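Local coordinates for putative uncharacterized protein (Helicobacter pylori, PDB 3TDG) that probably acts as a thioredoxin-fold disulfide oxidoreductase of the DsbG type, with reductase activity on disulfide bonds, at residues A126-I131 against G252-V257; M180-W185 against K192-I197; A133-E138 against N243-I248; I137-T142 against D213-L218; K149-V154 against R170-E175. One frame throughout, in Å; residues are numbered along the deposited sequence.

Interaction 1 (A126-I131 against G252-V257)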
# COMPACT_ATOMS: atom_id res chain seq x y z
N ALA A 126 17.78 -4.57 -9.91
CA ALA A 126 17.13 -5.86 -9.66
C ALA A 126 16.49 -6.46 -10.92
O ALA A 126 16.56 -7.67 -11.15
CB ALA A 126 16.11 -5.75 -8.57
N ILE A 127 15.86 -5.60 -11.74
CA ILE A 127 15.34 -6.06 -13.03
C ILE A 127 16.45 -6.69 -13.87
O ILE A 127 16.30 -7.81 -14.33
CB ILE A 127 14.59 -4.95 -13.81
CG1 ILE A 127 13.24 -4.68 -13.13
CG2 ILE A 127 14.40 -5.36 -15.30
CD1 ILE A 127 12.61 -3.36 -13.54
N PHE A 128 17.55 -5.98 -14.04
CA PHE A 128 18.65 -6.47 -14.86
C PHE A 128 19.41 -7.68 -14.29
O PHE A 128 19.97 -8.47 -15.06
CB PHE A 128 19.59 -5.34 -15.24
CG PHE A 128 18.94 -4.35 -16.15
CD1 PHE A 128 18.61 -4.72 -17.46
CD2 PHE A 128 18.60 -3.08 -15.70
CE1 PHE A 128 17.98 -3.83 -18.31
CE2 PHE A 128 17.95 -2.18 -16.55
CZ PHE A 128 17.64 -2.56 -17.86
N ASN A 129 19.43 -7.81 -12.96
CA ASN A 129 20.05 -8.95 -12.29
C ASN A 129 19.19 -10.20 -12.36
O ASN A 129 19.69 -11.30 -12.21
CB ASN A 129 20.35 -8.63 -10.82
CG ASN A 129 21.44 -7.59 -10.66
OD1 ASN A 129 22.36 -7.51 -11.48
ND2 ASN A 129 21.33 -6.78 -9.62
N GLU A 130 17.90 -10.02 -12.59
CA GLU A 130 16.96 -11.12 -12.66
C GLU A 130 16.83 -11.74 -14.08
O GLU A 130 16.22 -12.81 -14.24
CB GLU A 130 15.61 -10.64 -12.13
CG GLU A 130 14.36 -11.44 -12.47
CD GLU A 130 13.08 -10.72 -12.02
OE1 GLU A 130 12.72 -9.67 -12.63
OE2 GLU A 130 12.44 -11.18 -11.05
N ILE A 131 17.40 -11.09 -15.09
CA ILE A 131 17.38 -11.60 -16.49
C ILE A 131 18.31 -12.83 -16.60
O ILE A 131 19.45 -12.76 -16.13
CB ILE A 131 17.82 -10.49 -17.48
CG1 ILE A 131 16.78 -9.35 -17.52
CG2 ILE A 131 18.04 -11.03 -18.89
CD1 ILE A 131 17.30 -8.10 -18.23
N GLY A 252 6.49 -1.72 -14.18
CA GLY A 252 6.17 -0.42 -14.77
C GLY A 252 7.24 0.59 -14.45
O GLY A 252 7.07 1.78 -14.69
N VAL A 253 8.36 0.11 -13.91
CA VAL A 253 9.56 0.92 -13.76
C VAL A 253 10.20 1.18 -15.13
O VAL A 253 10.85 2.22 -15.34
CB VAL A 253 10.55 0.25 -12.80
CG1 VAL A 253 11.93 0.89 -12.89
CG2 VAL A 253 10.02 0.32 -11.35
N ILE A 254 10.04 0.23 -16.04
CA ILE A 254 10.44 0.39 -17.44
C ILE A 254 9.13 0.35 -18.22
O ILE A 254 8.37 -0.62 -18.14
CB ILE A 254 11.39 -0.73 -17.93
CG1 ILE A 254 12.67 -0.77 -17.07
CG2 ILE A 254 11.72 -0.58 -19.42
CD1 ILE A 254 13.72 -1.83 -17.48
N LYS A 255 8.84 1.43 -18.95
CA LYS A 255 7.55 1.61 -19.59
C LYS A 255 7.61 1.56 -21.13
O LYS A 255 6.58 1.57 -21.79
CB LYS A 255 6.91 2.93 -19.14
CG LYS A 255 6.83 3.11 -17.62
CD LYS A 255 5.96 4.33 -17.23
CE LYS A 255 4.46 4.10 -17.48
NZ LYS A 255 3.98 2.78 -16.96
N GLY A 256 8.82 1.51 -21.70
CA GLY A 256 8.96 1.47 -23.15
C GLY A 256 10.38 1.28 -23.64
O GLY A 256 11.33 1.18 -22.84
N VAL A 257 10.52 1.23 -24.96
CA VAL A 257 11.81 0.96 -25.58
C VAL A 257 12.08 2.00 -26.68
O VAL A 257 11.14 2.61 -27.17
CB VAL A 257 11.86 -0.47 -26.18
CG1 VAL A 257 11.70 -1.55 -25.07
CG2 VAL A 257 10.80 -0.64 -27.28
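Ile127 and Val253 mark the closest backbone approach between the C-terminal part of helix 98-129 and the loop that follows helix 235-249, their CA atoms 9.1 Å apart, so side chains alone bridge the gap. Gly252, with positive phi (83°), is where the chain leaves helical geometry; the next two residues, Val253 and Ile254, point at segment 126-131. The contact is wholly apolar. Ile127 splits its branches between two partners: CD1 lies 4.2 Å from Val253 CB, while Ile127 CG2 meets Ile254 CD1 at the same distance. CD1 of Ile254 is anti to its CA (chi2 -178°), which carries that methyl to the Phe128 ring, 4.0 Å from Phe128 CZ, at an oblique angle. The Phe128 ring also stacks on Tyr152 of strand 150-155. Ile254 further packs on Leu124 of the long helix and on Ile248 and Phe249 of helix 235-249, while Val257 of the same loop touches Val154 of strand 150-155.

Interaction 2 (M180-W185 against K192-I197)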
# COMPACT_ATOMS: atom_id res chain seq x y z
N MET A 180 22.89 -5.64 -24.60
CA MET A 180 21.64 -5.48 -25.30
C MET A 180 20.64 -6.59 -24.90
O MET A 180 20.92 -7.78 -25.04
CB MET A 180 21.90 -5.49 -26.80
CG MET A 180 20.72 -4.98 -27.61
SD MET A 180 21.28 -4.41 -29.21
CE MET A 180 19.73 -4.44 -30.11
N VAL A 181 19.47 -6.18 -24.40
CA VAL A 181 18.43 -7.09 -23.96
C VAL A 181 17.29 -7.01 -24.98
O VAL A 181 16.55 -6.02 -25.01
CB VAL A 181 17.93 -6.71 -22.55
CG1 VAL A 181 16.80 -7.63 -22.09
CG2 VAL A 181 19.10 -6.74 -21.54
N VAL A 182 17.19 -8.03 -25.84
CA VAL A 182 16.24 -8.02 -26.96
C VAL A 182 14.93 -8.68 -26.53
O VAL A 182 14.89 -9.89 -26.28
CB VAL A 182 16.84 -8.66 -28.25
CG1 VAL A 182 15.87 -8.54 -29.45
CG2 VAL A 182 18.14 -8.01 -28.60
N VAL A 183 13.89 -7.87 -26.41
CA VAL A 183 12.63 -8.32 -25.83
C VAL A 183 11.57 -8.58 -26.90
O VAL A 183 11.67 -8.07 -28.03
CB VAL A 183 12.08 -7.31 -24.81
CG1 VAL A 183 13.03 -7.21 -23.60
CG2 VAL A 183 11.87 -5.92 -25.47
N GLY A 184 10.56 -9.36 -26.53
CA GLY A 184 9.40 -9.61 -27.38
C GLY A 184 8.22 -8.81 -26.88
O GLY A 184 7.21 -9.39 -26.51
N TRP A 185 8.34 -7.48 -26.88
CA TRP A 185 7.43 -6.59 -26.13
C TRP A 185 6.24 -6.06 -26.94
O TRP A 185 5.12 -5.93 -26.42
CB TRP A 185 8.29 -5.46 -25.52
CG TRP A 185 7.64 -4.13 -24.98
CD1 TRP A 185 7.95 -2.86 -25.40
CD2 TRP A 185 6.72 -3.98 -23.90
NE1 TRP A 185 7.23 -1.92 -24.67
CE2 TRP A 185 6.47 -2.58 -23.75
CE3 TRP A 185 6.04 -4.87 -23.07
CZ2 TRP A 185 5.59 -2.07 -22.79
CZ3 TRP A 185 5.16 -4.36 -22.13
CH2 TRP A 185 4.95 -2.98 -22.00
N LYS A 192 8.97 -13.51 -31.71
CA LYS A 192 9.57 -14.43 -32.66
C LYS A 192 10.97 -14.01 -33.08
O LYS A 192 11.89 -14.81 -33.12
CB LYS A 192 8.65 -14.56 -33.88
CG LYS A 192 9.10 -15.55 -34.91
CD LYS A 192 7.92 -16.03 -35.77
CE LYS A 192 8.41 -16.57 -37.11
NZ LYS A 192 9.65 -17.42 -36.99
N LYS A 193 11.14 -12.73 -33.40
CA LYS A 193 12.47 -12.24 -33.71
C LYS A 193 13.40 -12.32 -32.51
O LYS A 193 14.55 -12.71 -32.64
CB LYS A 193 12.39 -10.80 -34.26
CG LYS A 193 11.94 -10.74 -35.73
CD LYS A 193 12.32 -9.42 -36.38
CE LYS A 193 11.88 -9.38 -37.89
NZ LYS A 193 12.35 -8.12 -38.53
N ALA A 194 12.92 -11.94 -31.32
CA ALA A 194 13.74 -12.09 -30.10
C ALA A 194 14.20 -13.54 -29.91
O ALA A 194 15.36 -13.79 -29.59
CB ALA A 194 12.95 -11.59 -28.86
N ALA A 195 13.28 -14.50 -30.13
CA ALA A 195 13.61 -15.95 -30.06
C ALA A 195 14.71 -16.37 -31.02
O ALA A 195 15.63 -17.09 -30.65
CB ALA A 195 12.32 -16.81 -30.27
N LEU A 196 14.61 -15.92 -32.27
CA LEU A 196 15.59 -16.22 -33.30
C LEU A 196 16.93 -15.61 -32.95
O LEU A 196 17.99 -16.21 -33.18
CB LEU A 196 15.11 -15.67 -34.67
CG LEU A 196 13.84 -16.29 -35.30
CD1 LEU A 196 13.31 -15.47 -36.52
CD2 LEU A 196 14.07 -17.74 -35.71
N ILE A 197 16.90 -14.40 -32.40
CA ILE A 197 18.11 -13.77 -31.92
C ILE A 197 18.77 -14.61 -30.81
O ILE A 197 19.99 -14.79 -30.82
CB ILE A 197 17.90 -12.26 -31.54
CG1 ILE A 197 17.88 -11.38 -32.81
CG2 ILE A 197 19.05 -11.74 -30.63
CD1 ILE A 197 17.11 -10.06 -32.68
O HOH W 1 16.46 -12.02 -27.67
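The carbonyl oxygen of Val182 is gripped by two donors: a water, 3.0 Å away, and the hydroxyl of Tyr135. The same water donates to Ala194 O at 2.8 Å, linking the end of strand 177-182 to helix 188-206 and satisfying a strand carbonyl that lies within the protein. Close to this bridge the helix presses against the backbone through a single methyl: Ala194 CB sits 3.6 Å from Val182 O, with the carbonyl of Val183 and the amide of Gly184 also alongside. Such a small side chain allows near approach, the CA atoms of Gly184 and Ala194 being 5.7 Å apart. One turn further on, Ile197 takes over. Val182 holds CG1 opposite its backbone N (chi1 -176°), which sends that methyl toward the helix; CG1 reaches Ile197 CD1 at 3.8 Å, the two side chains crossing at about a right angle. Val183 points away from helix 188-206 and packs on Thr245 and Ile248 of helix 235-249, and Gly184 N bonds to Thr245 OG1. Strand 177-182 belongs to the thioredoxin-fold sheet, and helix 188-206, packed on the strand's end, is probably part of a helical insertion, as in DsbA- and DsbG-like proteins.

Interaction 3 (A133-E138 against N243-I248). With FMT (formic acid), chain C.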
# COMPACT_ATOMS: atom_id res chain seq x y z
N ALA A 133 21.15 -15.36 -17.31
CA ALA A 133 22.55 -14.96 -17.54
C ALA A 133 23.01 -15.02 -18.99
O ALA A 133 23.93 -14.29 -19.39
CB ALA A 133 23.46 -15.78 -16.65
N ASP A 134 22.41 -15.91 -19.78
CA ASP A 134 22.76 -16.03 -21.19
C ASP A 134 21.89 -15.12 -22.10
O ASP A 134 22.10 -15.06 -23.30
CB ASP A 134 22.64 -17.49 -21.65
CG ASP A 134 21.25 -18.06 -21.45
OD1 ASP A 134 20.82 -18.89 -22.28
OD2 ASP A 134 20.55 -17.66 -20.49
N TYR A 135 20.90 -14.44 -21.51
CA TYR A 135 19.90 -13.74 -22.29
C TYR A 135 20.46 -12.47 -22.96
O TYR A 135 20.29 -12.27 -24.19
CB TYR A 135 18.65 -13.45 -21.46
CG TYR A 135 17.46 -13.04 -22.30
CD1 TYR A 135 16.52 -13.98 -22.71
CD2 TYR A 135 17.30 -11.72 -22.72
CE1 TYR A 135 15.45 -13.64 -23.49
CE2 TYR A 135 16.23 -11.34 -23.52
CZ TYR A 135 15.31 -12.31 -23.90
OH TYR A 135 14.22 -11.97 -24.68
N ALA A 136 21.15 -11.63 -22.18
CA ALA A 136 21.69 -10.37 -22.71
C ALA A 136 22.81 -10.67 -23.66
O ALA A 136 23.54 -11.64 -23.45
CB ALA A 136 22.21 -9.46 -21.57
N ILE A 137 22.95 -9.82 -24.68
CA ILE A 137 24.04 -9.92 -25.62
C ILE A 137 25.07 -8.89 -25.22
O ILE A 137 24.86 -7.69 -25.43
CB ILE A 137 23.60 -9.63 -27.06
CG1 ILE A 137 22.51 -10.59 -27.49
CG2 ILE A 137 24.81 -9.66 -28.02
CD1 ILE A 137 21.59 -10.03 -28.53
N GLU A 138 26.16 -9.36 -24.64
CA GLU A 138 27.20 -8.47 -24.15
C GLU A 138 28.28 -8.23 -25.21
O GLU A 138 28.93 -9.17 -25.67
CB GLU A 138 27.81 -9.00 -22.84
CG GLU A 138 28.80 -8.02 -22.22
CD GLU A 138 29.27 -8.42 -20.83
OE1 GLU A 138 28.44 -8.59 -19.91
OE2 GLU A 138 30.49 -8.54 -20.66
N ASN A 243 8.68 -15.02 -21.01
CA ASN A 243 8.88 -14.91 -19.55
C ASN A 243 9.86 -13.82 -19.15
O ASN A 243 9.60 -13.06 -18.21
CB ASN A 243 9.34 -16.25 -18.95
CG ASN A 243 8.29 -17.37 -19.07
OD1 ASN A 243 7.15 -17.14 -19.48
ND2 ASN A 243 8.69 -18.59 -18.73
N THR A 244 10.98 -13.74 -19.86
CA THR A 244 11.98 -12.72 -19.58
C THR A 244 11.38 -11.31 -19.80
O THR A 244 11.57 -10.41 -18.96
CB THR A 244 13.25 -12.92 -20.43
OG1 THR A 244 13.72 -14.26 -20.26
CG2 THR A 244 14.36 -11.96 -20.01
N THR A 245 10.65 -11.14 -20.90
CA THR A 245 10.06 -9.87 -21.29
C THR A 245 9.00 -9.43 -20.28
O THR A 245 8.99 -8.28 -19.83
CB THR A 245 9.46 -9.95 -22.72
OG1 THR A 245 10.51 -10.26 -23.65
CG2 THR A 245 8.78 -8.64 -23.14
N LYS A 246 8.11 -10.36 -19.91
CA LYS A 246 7.07 -10.09 -18.90
C LYS A 246 7.63 -9.49 -17.62
O LYS A 246 7.02 -8.57 -17.06
CB LYS A 246 6.30 -11.36 -18.54
CG LYS A 246 5.05 -11.62 -19.37
CD LYS A 246 4.07 -12.57 -18.65
CE LYS A 246 3.68 -12.03 -17.28
NZ LYS A 246 2.35 -12.56 -16.83
N LYS A 247 8.78 -10.00 -17.18
CA LYS A 247 9.39 -9.64 -15.89
C LYS A 247 10.15 -8.32 -15.94
O LYS A 247 10.26 -7.61 -14.92
CB LYS A 247 10.33 -10.76 -15.42
CG LYS A 247 9.64 -11.93 -14.70
CD LYS A 247 10.63 -13.05 -14.35
CE LYS A 247 9.96 -14.18 -13.58
NZ LYS A 247 9.32 -15.16 -14.51
N ILE A 248 10.71 -8.01 -17.11
CA ILE A 248 11.31 -6.70 -17.33
C ILE A 248 10.24 -5.61 -17.22
O ILE A 248 10.47 -4.60 -16.57
CB ILE A 248 12.02 -6.62 -18.69
CG1 ILE A 248 13.28 -7.48 -18.67
CG2 ILE A 248 12.40 -5.18 -19.02
CD1 ILE A 248 13.70 -7.95 -20.06
C FMT C . 27.55 -12.17 -25.99
O1 FMT C . 27.80 -13.20 -26.64
O2 FMT C . 26.61 -12.06 -25.20
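With chi1 at -166°, Tyr135 swings its ring out on the side away from its own backbone N and lays it against helix 235-249. Thr244 answers with CG2 turned opposite its backbone N while OG1 stays beside it (chi1 -53°), and the methyl is thereby set over the aromatic ring. The result is a well-centred CH-pi contact: CG2 of Thr244 stands 3.8 Å from the centroid of the Tyr135 ring, directly along the ring normal, and is about 4.0 Å from CG, CD1, CD2, CE2 and CZ alike. The threonine hydroxyl lies toward one side of the same face, OG1 being 3.7 Å from Tyr135 CE1; its hydrogen bond is made within the helix, to Lys240 O. The far end of the ring is held through its hydroxyl by Val182 O. Thr245 OG1 is 4.2 Å from Tyr135 OH and is engaged instead with Val241 O. Further along the segment, Glu138 N donates to O2 of a formic acid molecule, probably from the crystallisation liquor, at 2.8 Å. Tyr135 thus joins the approach to edge strand 137-139 to helix 235-249, beside strand 177-182, while Asp134 reaches Lys240 of the same helix in a salt bridge.

Interaction 4 (I137-T142 against D213-L218). With FMT (formic acid), chain C.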
# COMPACT_ATOMS: atom_id res chain seq x y z
N ILE A 137 22.95 -9.82 -24.68
CA ILE A 137 24.04 -9.92 -25.62
C ILE A 137 25.07 -8.89 -25.22
O ILE A 137 24.86 -7.69 -25.43
CB ILE A 137 23.60 -9.63 -27.06
CG1 ILE A 137 22.51 -10.59 -27.49
CG2 ILE A 137 24.81 -9.66 -28.02
CD1 ILE A 137 21.59 -10.03 -28.53
N GLU A 138 26.16 -9.36 -24.64
CA GLU A 138 27.20 -8.47 -24.15
C GLU A 138 28.28 -8.23 -25.21
O GLU A 138 28.93 -9.17 -25.67
CB GLU A 138 27.81 -9.00 -22.84
CG GLU A 138 28.80 -8.02 -22.22
CD GLU A 138 29.27 -8.42 -20.83
OE1 GLU A 138 28.44 -8.59 -19.91
OE2 GLU A 138 30.49 -8.54 -20.66
N LEU A 139 28.44 -6.97 -25.61
CA LEU A 139 29.45 -6.59 -26.58
C LEU A 139 30.49 -5.67 -25.93
O LEU A 139 30.18 -4.54 -25.58
CB LEU A 139 28.80 -5.91 -27.79
CG LEU A 139 27.61 -6.66 -28.39
CD1 LEU A 139 26.70 -5.72 -29.17
CD2 LEU A 139 28.06 -7.85 -29.23
N PRO A 140 31.73 -6.18 -25.73
CA PRO A 140 32.78 -5.39 -25.07
C PRO A 140 33.16 -4.15 -25.89
O PRO A 140 33.19 -4.22 -27.13
CB PRO A 140 33.97 -6.36 -24.97
CG PRO A 140 33.70 -7.42 -26.00
CD PRO A 140 32.20 -7.54 -26.06
N SER A 141 33.44 -3.04 -25.22
CA SER A 141 33.83 -1.80 -25.93
C SER A 141 34.99 -2.03 -26.88
O SER A 141 35.86 -2.86 -26.62
CB SER A 141 34.19 -0.67 -24.98
OG SER A 141 34.89 -1.15 -23.86
N THR A 142 34.98 -1.31 -28.00
CA THR A 142 36.09 -1.34 -28.96
C THR A 142 37.36 -0.78 -28.31
O THR A 142 38.48 -1.08 -28.76
CB THR A 142 35.75 -0.57 -30.26
OG1 THR A 142 35.27 0.74 -29.94
CG2 THR A 142 34.69 -1.32 -31.06
N ASP A 213 30.37 -9.98 -35.94
CA ASP A 213 29.46 -11.06 -36.33
C ASP A 213 28.14 -10.95 -35.58
O ASP A 213 27.08 -11.18 -36.15
CB ASP A 213 30.08 -12.43 -36.02
CG ASP A 213 31.29 -12.76 -36.88
OD1 ASP A 213 32.10 -13.60 -36.42
OD2 ASP A 213 31.43 -12.23 -38.01
N LYS A 214 28.22 -10.63 -34.29
CA LYS A 214 27.02 -10.54 -33.46
C LYS A 214 26.17 -9.35 -33.88
O LYS A 214 24.96 -9.48 -34.02
CB LYS A 214 27.36 -10.51 -31.97
CG LYS A 214 27.91 -11.83 -31.49
CD LYS A 214 28.52 -11.75 -30.10
CE LYS A 214 29.08 -13.12 -29.72
NZ LYS A 214 29.75 -13.05 -28.41
N ILE A 215 26.82 -8.21 -34.12
CA ILE A 215 26.11 -7.02 -34.63
C ILE A 215 25.44 -7.30 -35.96
O ILE A 215 24.28 -6.94 -36.14
CB ILE A 215 27.04 -5.78 -34.69
CG1 ILE A 215 27.56 -5.48 -33.29
CG2 ILE A 215 26.29 -4.56 -35.27
CD1 ILE A 215 28.60 -4.40 -33.27
N SER A 216 26.14 -7.99 -36.87
CA SER A 216 25.54 -8.37 -38.15
C SER A 216 24.31 -9.25 -37.98
O SER A 216 23.35 -9.09 -38.72
CB SER A 216 26.55 -9.08 -39.07
OG SER A 216 27.57 -8.19 -39.43
N ILE A 217 24.35 -10.17 -37.02
CA ILE A 217 23.18 -10.97 -36.71
C ILE A 217 22.02 -10.05 -36.32
O ILE A 217 20.91 -10.21 -36.81
CB ILE A 217 23.47 -12.03 -35.60
CG1 ILE A 217 24.31 -13.17 -36.18
CG2 ILE A 217 22.18 -12.55 -34.97
CD1 ILE A 217 25.09 -13.96 -35.13
N LEU A 218 22.30 -9.08 -35.45
CA LEU A 218 21.25 -8.16 -34.98
C LEU A 218 20.67 -7.33 -36.14
O LEU A 218 19.46 -7.26 -36.32
CB LEU A 218 21.80 -7.26 -33.86
CG LEU A 218 22.06 -7.94 -32.50
CD1 LEU A 218 22.89 -7.04 -31.59
CD2 LEU A 218 20.75 -8.36 -31.81
C FMT C . 27.55 -12.17 -25.99
O1 FMT C . 27.80 -13.20 -26.64
O2 FMT C . 26.61 -12.06 -25.20
O HOH W 2 30.80 -10.29 -28.09
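Ile137 and Leu218 meet tip to tip, the methyl CD1 of the isoleucine 3.8 Å from CD2 of the leucine. Two residues along the strand, Leu139 and Lys214 meet differently: they run alongside each other, pointing opposite ways, so that Leu139 CD2 lies against the lysine shaft, 3.9 Å from Lys214 CB and nearly as close to CD. The other methyl of Leu139 turns to Ile215, with Leu139 CD1 4.2 Å from Ile215 CG1. The axes of strand 137-139 and helix 213-218 come within 10.2 Å, at 133° to each other. Lys214 is fully extended beyond CG (chi3 -178°, chi4 177°), which takes its ammonium past the leucine to the polar margin of the contact. There NZ donates to O1 of a formic acid molecule at 2.6 Å, while the other oxygen of the formic acid faces the strand backbone. A water accepts from Lys214 NZ and donates a longer bond, 3.3 Å, to Glu138 O. Arg205 also binds the formic acid, and the two basic groups would probably favour its ionised form. The lysine thus plays two parts: its methylenes extend the apolar core, and in this crystal its charged end is linked to the strand backbone through water and a formic acid probably from the crystallisation liquor.

Interaction 5 (K149-V154 against R170-E175)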
# COMPACT_ATOMS: atom_id res chain seq x y z
N LYS A 149 32.58 -0.06 -18.20
CA LYS A 149 31.44 0.87 -18.21
C LYS A 149 30.24 0.20 -18.88
O LYS A 149 30.21 0.02 -20.10
CB LYS A 149 31.83 2.20 -18.88
CG LYS A 149 32.98 2.95 -18.16
CD LYS A 149 33.30 4.28 -18.86
CE LYS A 149 34.80 4.60 -18.79
NZ LYS A 149 35.20 5.72 -19.72
N ILE A 150 29.26 -0.18 -18.07
CA ILE A 150 28.15 -1.03 -18.53
C ILE A 150 26.92 -0.23 -18.94
O ILE A 150 26.33 0.48 -18.12
CB ILE A 150 27.76 -2.10 -17.47
CG1 ILE A 150 28.97 -2.99 -17.11
CG2 ILE A 150 26.58 -2.95 -17.95
CD1 ILE A 150 29.37 -4.00 -18.18
N LEU A 151 26.52 -0.38 -20.21
CA LEU A 151 25.28 0.20 -20.73
C LEU A 151 24.27 -0.88 -21.11
O LEU A 151 24.49 -1.63 -22.05
CB LEU A 151 25.57 1.10 -21.93
CG LEU A 151 24.42 1.72 -22.72
CD1 LEU A 151 23.53 2.59 -21.83
CD2 LEU A 151 25.01 2.54 -23.85
N TYR A 152 23.16 -0.94 -20.38
CA TYR A 152 22.06 -1.81 -20.74
C TYR A 152 21.15 -1.11 -21.75
O TYR A 152 20.79 0.06 -21.57
CB TYR A 152 21.24 -2.15 -19.50
CG TYR A 152 21.76 -3.33 -18.73
CD1 TYR A 152 21.44 -4.64 -19.13
CD2 TYR A 152 22.56 -3.16 -17.60
CE1 TYR A 152 21.90 -5.74 -18.42
CE2 TYR A 152 23.04 -4.26 -16.88
CZ TYR A 152 22.70 -5.55 -17.29
OH TYR A 152 23.17 -6.65 -16.60
N ILE A 153 20.79 -1.83 -22.81
CA ILE A 153 19.84 -1.34 -23.81
C ILE A 153 18.68 -2.33 -23.98
O ILE A 153 18.87 -3.42 -24.52
CB ILE A 153 20.54 -1.10 -25.16
CG1 ILE A 153 21.74 -0.15 -24.98
CG2 ILE A 153 19.53 -0.55 -26.22
CD1 ILE A 153 22.47 0.18 -26.23
N VAL A 154 17.50 -1.97 -23.50
CA VAL A 154 16.31 -2.81 -23.69
C VAL A 154 15.70 -2.40 -25.03
O VAL A 154 15.45 -1.22 -25.26
CB VAL A 154 15.32 -2.69 -22.54
CG1 VAL A 154 14.09 -3.62 -22.76
CG2 VAL A 154 16.00 -3.00 -21.20
N ARG A 170 27.74 0.68 -32.63
CA ARG A 170 29.21 0.79 -32.81
C ARG A 170 29.81 2.05 -32.17
O ARG A 170 30.95 2.01 -31.70
CB ARG A 170 29.61 0.70 -34.29
CG ARG A 170 29.59 -0.70 -34.85
CD ARG A 170 29.93 -0.72 -36.32
NE ARG A 170 29.61 -2.01 -36.95
CZ ARG A 170 28.45 -2.31 -37.53
NH1 ARG A 170 27.46 -1.42 -37.56
NH2 ARG A 170 28.27 -3.50 -38.08
N ASP A 171 29.04 3.15 -32.14
CA ASP A 171 29.49 4.38 -31.45
C ASP A 171 29.43 4.23 -29.94
O ASP A 171 30.34 4.68 -29.25
CB ASP A 171 28.69 5.61 -31.88
CG ASP A 171 29.02 6.06 -33.27
OD1 ASP A 171 29.94 5.50 -33.91
OD2 ASP A 171 28.35 6.99 -33.75
N HIS A 172 28.36 3.61 -29.44
CA HIS A 172 28.24 3.31 -28.00
C HIS A 172 29.40 2.46 -27.50
O HIS A 172 29.79 2.56 -26.34
CB HIS A 172 26.94 2.55 -27.70
CG HIS A 172 25.71 3.40 -27.68
ND1 HIS A 172 25.46 4.34 -26.70
CD2 HIS A 172 24.63 3.41 -28.49
CE1 HIS A 172 24.30 4.91 -26.92
NE2 HIS A 172 23.77 4.37 -28.01
N LEU A 173 29.93 1.61 -28.38
CA LEU A 173 30.99 0.66 -28.01
C LEU A 173 32.29 1.38 -27.71
O LEU A 173 32.97 1.05 -26.75
CB LEU A 173 31.17 -0.44 -29.06
CG LEU A 173 30.00 -1.44 -29.04
CD1 LEU A 173 30.06 -2.47 -30.19
CD2 LEU A 173 29.86 -2.14 -27.69
N LYS A 174 32.61 2.40 -28.51
CA LYS A 174 33.73 3.29 -28.22
C LYS A 174 33.75 3.75 -26.76
O LYS A 174 34.82 3.87 -26.17
CB LYS A 174 33.75 4.48 -29.19
CG LYS A 174 34.19 4.09 -30.59
CD LYS A 174 33.67 5.03 -31.67
CE LYS A 174 34.23 4.63 -33.03
NZ LYS A 174 33.69 5.46 -34.14
N GLU A 175 32.57 3.95 -26.17
CA GLU A 175 32.47 4.48 -24.80
C GLU A 175 32.03 3.50 -23.70
O GLU A 175 32.28 3.75 -22.52
CB GLU A 175 31.54 5.70 -24.76
CG GLU A 175 31.73 6.70 -25.89
CD GLU A 175 33.02 7.50 -25.82
OE1 GLU A 175 33.32 8.20 -26.81
OE2 GLU A 175 33.74 7.46 -24.78
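Leu151 and His172 make the main van der Waals contact, their side chains crossing at a slant. The leucine has CG set opposite its backbone N (chi1 175°), which brings CD2 to 3.4 Å from His172 ND1 and 3.9 Å from CE1. Ile153 adds a lighter touch over one face of the imidazole, its CD1 4.5 Å from His172 CD2. On the polar side of that ring, NE2 has a weak hydrogen bond to Glu165. At the exposed end of the contact, the aliphatic part of Lys149 passes by Glu175, with Lys149 CD 3.8 Å from Glu175 O. Charge plays a looser part: Lys149 NZ is 5.5 Å from Glu175 OE2, too far for a salt bridge, and bonds instead to Asn146. Leu151 and Ile153 also pack on Leu260 of strand 259-262, and His172 touches both Leu260 and Val178, so helix 169-175 lies across one face of the mixed sheet, over strand 150-155 and its two neighbours.

Four of the contacts are buried, whereas interaction 5 runs from the core to the surface at Lys149 and Glu175. Interactions 4 and 5 lean on strands of one mixed sheet, interaction 2 on strand 177-182 and its end, and interaction 3 on the lead-in to strand 137-139; 3 and 4 thus use neighbouring residues but reach different helices. Interaction 1, at the C-terminal part of helix 98-129, meets the sheet through Phe128 and Tyr152. It is purely aliphatic and aromatic, while interaction 2 adds a bridging water, interaction 4 a lysine with water and formic acid, and interaction 3 rests on a CH-pi contact. The Tyr135 hydroxyl couples interactions 2 and 3; Ile197 and Ile137 join 2 to 4.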